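Local coordinates for protein aldehyde dehydrogenase (Trypanosoma brucei, PDB 5MYP) that probably oxidises aldehydes to carboxylic acids with NAD+ as the electron acceptor, at residues 70-73 with 74-78; 130-133 with 134-138. All coordinates share one frame; numbering follows the deposited sequence.

Interaction 1. Residues 70-73 with 74-78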
loop_
_atom_site.group_PDB
_atom_site.type_symbol
_atom_site.label_atom_id
_atom_site.label_comp_id
_atom_site.label_asym_id
_atom_site.label_seq_id
_atom_site.Cartn_x
_atom_site.Cartn_y
_atom_site.Cartn_z
ATOM N N ASP A 70 2.910 7.615 -35.110
ATOM C CA ASP A 70 4.061 6.783 -34.745
ATOM C C ASP A 70 4.500 6.980 -33.292
ATOM O O ASP A 70 4.899 6.018 -32.636
ATOM C CB ASP A 70 5.248 7.056 -35.685
ATOM C CG ASP A 70 4.971 6.639 -37.131
ATOM O OD1 ASP A 70 3.932 6.002 -37.406
ATOM O OD2 ASP A 70 5.805 6.966 -37.997
ATOM N N GLU A 71 4.426 8.217 -32.796
ATOM C CA GLU A 71 4.717 8.498 -31.384
ATOM C C GLU A 71 3.692 7.802 -30.482
ATOM O O GLU A 71 4.057 7.189 -29.479
ATOM C CB GLU A 71 4.734 10.004 -31.107
ATOM C CG GLU A 71 5.424 10.379 -29.800
ATOM C CD GLU A 71 5.620 11.879 -29.633
ATOM O OE1 GLU A 71 6.141 12.526 -30.565
ATOM O OE2 GLU A 71 5.261 12.415 -28.565
ATOM N N THR A 72 2.419 7.889 -30.858
ATOM C CA THR A 72 1.337 7.219 -30.130
ATOM C C THR A 72 1.463 5.694 -30.170
ATOM O O THR A 72 1.182 5.025 -29.171
ATOM C CB THR A 72 -0.042 7.647 -30.675
ATOM O OG1 THR A 72 -0.175 9.065 -30.541
ATOM C CG2 THR A 72 -1.185 6.961 -29.917
ATOM N N VAL A 73 1.887 5.151 -31.309
ATOM C CA VAL A 73 2.129 3.707 -31.426
ATOM C C VAL A 73 3.226 3.251 -30.452
ATOM O O VAL A 73 3.049 2.266 -29.734
ATOM C CB VAL A 73 2.459 3.297 -32.888
ATOM C CG1 VAL A 73 2.995 1.872 -32.969
ATOM C CG2 VAL A 73 1.222 3.442 -33.768
ATOM N N VAL A 74 4.338 3.982 -30.428
ATOM C CA VAL A 74 5.477 3.665 -29.556
ATOM C C VAL A 74 5.124 3.836 -28.070
ATOM O O VAL A 74 5.478 2.988 -27.252
ATOM C CB VAL A 74 6.720 4.526 -29.924
ATOM C CG1 VAL A 74 7.831 4.417 -28.880
ATOM C CG2 VAL A 74 7.254 4.125 -31.293
ATOM N N MET A 75 4.425 4.919 -27.735
ATOM C CA MET A 75 4.187 5.297 -26.335
ATOM C C MET A 75 2.929 4.690 -25.704
ATOM O O MET A 75 2.888 4.521 -24.485
ATOM C CB MET A 75 4.135 6.826 -26.198
ATOM C CG MET A 75 5.414 7.553 -26.606
ATOM S SD MET A 75 6.889 7.074 -25.687
ATOM C CE MET A 75 6.445 7.565 -24.025
ATOM N N GLU A 76 1.914 4.375 -26.513
ATOM C CA GLU A 76 0.621 3.907 -25.990
ATOM C C GLU A 76 0.165 2.556 -26.543
ATOM O O GLU A 76 -0.109 1.647 -25.764
ATOM C CB GLU A 76 -0.460 4.968 -26.203
ATOM C CG GLU A 76 -0.164 6.279 -25.487
ATOM C CD GLU A 76 -1.379 7.181 -25.346
ATOM O OE1 GLU A 76 -2.284 6.865 -24.544
ATOM O OE2 GLU A 76 -1.415 8.208 -26.047
ATOM N N ILE A 77 0.110 2.416 -27.870
ATOM C CA ILE A 77 -0.491 1.230 -28.495
ATOM C C ILE A 77 0.333 -0.029 -28.218
ATOM O O ILE A 77 -0.206 -1.023 -27.734
ATOM C CB ILE A 77 -0.679 1.397 -30.027
ATOM C CG1 ILE A 77 -1.556 2.622 -30.363
ATOM C CG2 ILE A 77 -1.268 0.128 -30.649
ATOM C CD1 ILE A 77 -2.974 2.575 -29.821
ATOM N N LEU A 78 1.627 0.019 -28.518
ATOM C CA LEU A 78 2.506 -1.141 -28.316
ATOM C C LEU A 78 2.658 -1.563 -26.842
ATOM O O LEU A 78 2.591 -2.754 -26.552
ATOM C CB LEU A 78 3.884 -0.932 -28.976
ATOM C CG LEU A 78 3.926 -0.928 -30.510
ATOM C CD1 LEU A 78 5.331 -0.584 -30.988
ATOM C CD2 LEU A 78 3.463 -2.253 -31.100
#

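Interaction 2. Residues 130-133 with 134-138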
loop_
_atom_site.group_PDB
_atom_site.type_symbol
_atom_site.label_atom_id
_atom_site.label_comp_id
_atom_site.label_asym_id
_atom_site.label_seq_id
_atom_site.Cartn_x
_atom_site.Cartn_y
_atom_site.Cartn_z
ATOM N N PRO A 130 -3.744 9.510 -22.839
ATOM C CA PRO A 130 -5.105 9.251 -22.375
ATOM C C PRO A 130 -5.634 7.838 -22.602
ATOM O O PRO A 130 -6.630 7.477 -21.974
ATOM C CB PRO A 130 -5.936 10.280 -23.148
ATOM C CG PRO A 130 -5.176 10.497 -24.410
ATOM C CD PRO A 130 -3.729 10.338 -24.063
ATOM N N LEU A 131 -5.002 7.057 -23.481
ATOM C CA LEU A 131 -5.381 5.656 -23.669
ATOM C C LEU A 131 -4.569 4.752 -22.740
ATOM O O LEU A 131 -5.136 3.935 -22.017
ATOM C CB LEU A 131 -5.196 5.232 -25.129
ATOM C CG LEU A 131 -5.816 3.884 -25.520
ATOM C CD1 LEU A 131 -7.328 3.909 -25.346
ATOM C CD2 LEU A 131 -5.430 3.508 -26.945
ATOM N N LEU A 132 -3.246 4.909 -22.762
ATOM C CA LEU A 132 -2.345 4.118 -21.915
ATOM C C LEU A 132 -2.711 4.200 -20.435
ATOM O O LEU A 132 -2.847 3.176 -19.768
ATOM C CB LEU A 132 -0.897 4.584 -22.089
ATOM C CG LEU A 132 0.185 3.826 -21.312
ATOM C CD1 LEU A 132 0.362 2.433 -21.885
ATOM C CD2 LEU A 132 1.498 4.599 -21.324
ATOM N N LEU A 133 -2.884 5.420 -19.937
ATOM C CA LEU A 133 -3.024 5.639 -18.496
ATOM C C LEU A 133 -4.448 5.464 -17.961
ATOM O O LEU A 133 -4.688 5.673 -16.769
ATOM C CB LEU A 133 -2.432 7.003 -18.115
ATOM C CG LEU A 133 -0.947 7.154 -18.480
ATOM C CD1 LEU A 133 -0.441 8.538 -18.104
ATOM C CD2 LEU A 133 -0.082 6.080 -17.833
ATOM N N ILE A 134 -5.387 5.083 -18.833
ATOM C CA ILE A 134 -6.695 4.572 -18.407
ATOM C C ILE A 134 -6.776 3.040 -18.600
ATOM O O ILE A 134 -7.231 2.333 -17.694
ATOM C CB ILE A 134 -7.866 5.350 -19.087
ATOM C CG1 ILE A 134 -9.169 5.196 -18.293
ATOM C CG2 ILE A 134 -8.078 4.942 -20.537
ATOM C CD1 ILE A 134 -9.294 6.150 -17.126
ATOM N N LEU A 135 -6.313 2.526 -19.744
ATOM C CA LEU A 135 -6.400 1.083 -20.026
ATOM C C LEU A 135 -5.359 0.218 -19.317
ATOM O O LEU A 135 -5.676 -0.907 -18.927
ATOM C CB LEU A 135 -6.361 0.796 -21.538
ATOM C CG LEU A 135 -7.559 1.230 -22.393
ATOM C CD1 LEU A 135 -7.421 0.638 -23.797
ATOM C CD2 LEU A 135 -8.881 0.803 -21.773
ATOM N N GLN A 136 -4.129 0.709 -19.155
ATOM C CA GLN A 136 -3.080 -0.113 -18.520
ATOM C C GLN A 136 -3.444 -0.511 -17.078
ATOM O O GLN A 136 -3.340 -1.690 -16.742
ATOM C CB GLN A 136 -1.686 0.535 -18.611
ATOM C CG GLN A 136 -0.561 -0.383 -18.148
ATOM C CD GLN A 136 0.821 0.076 -18.569
ATOM O OE1 GLN A 136 1.078 1.263 -18.735
ATOM N NE2 GLN A 136 1.745 -0.864 -18.655
ATOM N N PRO A 137 -3.904 0.447 -16.239
ATOM C CA PRO A 137 -4.413 0.062 -14.910
ATOM C C PRO A 137 -5.635 -0.864 -14.962
ATOM O O PRO A 137 -5.709 -1.821 -14.196
ATOM C CB PRO A 137 -4.801 1.404 -14.265
ATOM C CG PRO A 137 -4.049 2.435 -15.023
ATOM C CD PRO A 137 -3.911 1.910 -16.417
ATOM N N LEU A 138 -6.578 -0.565 -15.857
ATOM C CA LEU A 138 -7.783 -1.382 -16.024
ATOM C C LEU A 138 -7.453 -2.848 -16.329
ATOM O O LEU A 138 -8.016 -3.748 -15.709
ATOM C CB LEU A 138 -8.680 -0.807 -17.126
ATOM C CG LEU A 138 -9.973 -1.569 -17.436
ATOM C CD1 LEU A 138 -10.882 -1.612 -16.210
ATOM C CD2 LEU A 138 -10.681 -0.947 -18.627
#

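Interaction 1. Residues 70-73 with 74-78
Asp70 meets Val74 through its backbone: Asp70 O accepts the regular i to i+4 bond from Val74 N at 3.1 Å. The CG2 methyl of Val74 also touches that oxygen. The carboxylate of Asp70 takes no part in this turn; its OD2 is hydrogen-bonded to Ser482 of the second subunit. Glu71 O accepts from Met75 N at 2.9 Å, and Met75 CG lies 3.2 Å from Glu71 O. The bent thioether chain packs on Ile253. The carboxylate of Glu71 has two partners, one oxygen to each: OE1 to Tyr477 OH of the second subunit, OE2 to Asn254 N.

The regular helix gives way at Thr72. Thr72 O is gripped twice, by Glu76 N at 2.8 Å and by Ile77 N at 3.1 Å; the first donor is tilted 32° from the carbonyl plane, while the second lies in it. With OG1 beside the backbone N (chi1 -59°), Thr72 CG2 stands anti to that N and comes to 4.1 Å from Glu76 OE2. Glu76 OE2 is salt-bridged to Arg67, and its other oxygen, OE1, is hydrogen-bonded to the backbone N of Leu132 and of Leu131. Val73 keeps the wider spacing, because Val73 O accepts from Leu78 N at 2.9 Å, nearly straight at 168°. Val73 CG1 packs 3.8 Å from Leu78 CG, and beta-branched Val73 and Ile77 suit the apolar face covered by Leu489 of the second subunit. Successive i to i+5 bonds beside i to i+4 bonds are the mark of a pi-bulge, here near the start of helix 69-95.

Interaction 2. Residues 130-133 with 134-138
Leu131 and Leu135 meet one turn apart at the start of helix 132-143, the helix of a beta-alpha-beta unit that connects strands 110-124 and 147-151 in the Rossmann-like domain of this family. Three backbone bonds close the turn. Leu131 O accepts from Leu135 N at 2.9 Å, and more weakly from Ile134 N. Leu132 O takes Gln136 N at 2.8 Å. Pro137 has no N-H to continue the series, and Pro137 CG instead rests 3.7 Å from Leu133 O, at a kink.

In the apolar contact Leu131 CD1 and Leu135 CD1 approach to 3.6 Å. Branched aliphatic chains suit this place: both leucines pack on Leu80 of helix 69-95, and Leu135 also on Leu163 of helix 157-170. Ile134 CG2 lies 3.3 Å from Pro130 O, and the side chain also packs on Ile150 and Leu163.

In the mixed pair, Leu132 and Gln136 run side by side. With CG anti to the backbone N (chi1 -171°) and the chain extended, Gln136 carries its amide to Glu83, which accepts from NE2, while Gln136 OE1 lies 3.4 Å from Leu132 CD1.

Overall arrangement
Interaction 1 comes first along the chain, near the start of helix 69-95; interaction 2 follows at the start of helix 132-143, after strand 110-124. Their centres are 13 Å apart, and they touch directly. Glu76 OE1, on the widened turn of interaction 1, probably accepts hydrogen bonds from Leu132 N at 2.8 Å and Leu131 N at 2.9 Å, thereby holding the amino end of the second helix. Residues 70-78 also face the second subunit, whereas no other chain touches 130-138. Leu133 lies about 6 Å, side chain to side chain, from Cys259, the predicted active-site cysteine, so this junction lies between the subunit contact and the surroundings of the predicted active site.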